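Local coordinates for SspB protein (Streptomyces clavuligerus, PDB 6JUF) that probably nicks or cuts DNA as a nuclease of the phosphorothioation-sensing SspABCD-SspE defence system against phages, at residues B[39-44]-B[83-88]. Residues are numbered along the deposited sequence; the frame is centred on the assembly and turned at random.
Sequences EAFLAD and MLSYPT
L42 and L84 meet methyl to methyl: CD1 of L42 comes within 3.6 Å of CD2 of L84, and the two side chains cross at about a right angle. From CB of L42, in the turn at 39-44, the chain runs to CG, anti to the carbonyl carbon (chi1 -68°), and there it branches. CD1 (chi2 169°) is the branch that reaches across, and it also sits 3.7 Å from the carbonyl O of M83, a van der Waals approach of a methyl to a peptide oxygen. The same methyl of L84, CD2, is also touched by CG of E39, at 4.0 Å; the E39 side chain lies beside the leucine and points the same way. Only the aliphatic part of this glutamate takes part; from CG on, the extended chain leads the carboxylate away from the leucine.

One residue on along the strand, S85 meets the edge of the F41 ring. OG of S85 is 3.4 Å from CD2 of F41, near the ring plane, and CB of S85 lies in that plane, 3.7 Å from CE2 of F41. The hydroxyl therefore faces C-H bonds at the ring edge. The F41 side chain also touches A30 of helix 24-34 and M60 and R61 of helix 57-66, which places it among two helices and the strand.

The turn itself is tied by O of E39, which accepts from N of both L42 (3.0 Å) and A43, while the backbone of S85 bonds to P38 just ahead of it. Strand 83-87 pairs antiparallel with 70-74 to make a two-stranded hairpin, and the loop leaving helix 24-34 lies against it. Across the two segments, the oxygens of S85 OG and M83 O meet only C-H groups, so the contact rests on van der Waals packing and probably draws its cohesion from shape and dispersion.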
# COMPACT_ATOMS: atom_id res chain seq x y z
N GLU B 39 -2.60 17.51 -21.23
CA GLU B 39 -3.28 18.53 -20.42
C GLU B 39 -4.01 17.89 -19.25
O GLU B 39 -4.88 18.52 -18.64
CB GLU B 39 -4.19 19.45 -21.29
CG GLU B 39 -3.38 20.10 -22.42
CD GLU B 39 -4.19 20.94 -23.39
OE1 GLU B 39 -4.31 20.58 -24.59
OE2 GLU B 39 -4.66 22.03 -22.96
N ALA B 40 -3.65 16.66 -18.89
CA ALA B 40 -4.40 15.97 -17.84
C ALA B 40 -4.48 16.70 -16.48
O ALA B 40 -5.51 16.60 -15.78
CB ALA B 40 -3.81 14.57 -17.62
N PHE B 41 -3.44 17.44 -16.12
CA PHE B 41 -3.43 18.18 -14.85
C PHE B 41 -3.86 19.64 -14.99
O PHE B 41 -3.98 20.34 -13.98
CB PHE B 41 -2.04 18.14 -14.20
CG PHE B 41 -1.48 16.77 -14.07
CD1 PHE B 41 -2.02 15.89 -13.12
CD2 PHE B 41 -0.38 16.36 -14.83
CE1 PHE B 41 -1.52 14.59 -13.01
CE2 PHE B 41 0.11 15.06 -14.73
CZ PHE B 41 -0.45 14.19 -13.80
N LEU B 42 -4.20 20.05 -16.21
CA LEU B 42 -4.55 21.47 -16.44
C LEU B 42 -6.00 21.63 -16.83
O LEU B 42 -6.55 22.75 -16.74
CB LEU B 42 -3.68 21.98 -17.58
CG LEU B 42 -2.20 22.06 -17.21
CD1 LEU B 42 -1.47 22.30 -18.52
CD2 LEU B 42 -1.88 23.12 -16.19
N ALA B 43 -6.61 20.53 -17.29
CA ALA B 43 -8.00 20.57 -17.76
C ALA B 43 -8.97 21.11 -16.71
O ALA B 43 -8.76 20.95 -15.50
CB ALA B 43 -8.44 19.19 -18.23
N ASP B 44 -10.02 21.80 -17.15
CA ASP B 44 -11.04 22.27 -16.24
C ASP B 44 -11.67 21.16 -15.40
O ASP B 44 -11.91 21.35 -14.21
CB ASP B 44 -12.17 22.97 -16.98
CG ASP B 44 -11.76 24.24 -17.63
OD1 ASP B 44 -10.67 24.79 -17.33
OD2 ASP B 44 -12.57 24.68 -18.49
N MET B 83 2.85 24.36 -18.93
CA MET B 83 3.78 23.21 -18.92
C MET B 83 2.92 21.97 -18.96
O MET B 83 2.16 21.67 -18.03
CB MET B 83 4.71 23.23 -17.69
CG MET B 83 5.77 24.34 -17.79
SD MET B 83 7.05 23.85 -18.92
CE MET B 83 8.04 22.72 -17.94
N LEU B 84 2.99 21.27 -20.06
CA LEU B 84 2.23 20.05 -20.25
C LEU B 84 3.04 18.84 -19.70
O LEU B 84 4.26 18.89 -19.62
CB LEU B 84 1.91 19.81 -21.74
CG LEU B 84 1.17 20.94 -22.52
CD1 LEU B 84 0.43 20.36 -23.71
CD2 LEU B 84 0.20 21.67 -21.66
N SER B 85 2.34 17.70 -19.50
CA SER B 85 2.99 16.46 -18.92
C SER B 85 3.02 15.30 -19.89
O SER B 85 2.10 15.20 -20.71
CB SER B 85 2.27 16.02 -17.64
OG SER B 85 2.46 17.02 -16.65
N TYR B 86 4.09 14.52 -19.88
CA TYR B 86 4.30 13.43 -20.84
C TYR B 86 4.87 12.28 -20.01
O TYR B 86 5.78 12.50 -19.25
CB TYR B 86 5.23 13.86 -21.97
CG TYR B 86 4.72 15.10 -22.66
CD1 TYR B 86 3.86 14.96 -23.76
CD2 TYR B 86 5.12 16.39 -22.26
CE1 TYR B 86 3.36 16.11 -24.40
CE2 TYR B 86 4.62 17.52 -22.87
CZ TYR B 86 3.78 17.36 -23.96
OH TYR B 86 3.30 18.45 -24.62
N PRO B 87 4.31 11.07 -20.20
CA PRO B 87 4.83 9.89 -19.51
C PRO B 87 6.24 9.47 -19.99
O PRO B 87 6.52 9.49 -21.19
CB PRO B 87 3.79 8.78 -19.87
CG PRO B 87 3.32 9.15 -21.26
CD PRO B 87 3.32 10.69 -21.26
N THR B 88 7.13 9.11 -19.04
CA THR B 88 8.47 8.71 -19.40
C THR B 88 8.46 7.26 -19.81
O THR B 88 7.49 6.51 -19.45
CB THR B 88 9.40 8.89 -18.20
OG1 THR B 88 8.89 8.07 -17.13
CG2 THR B 88 9.44 10.32 -17.73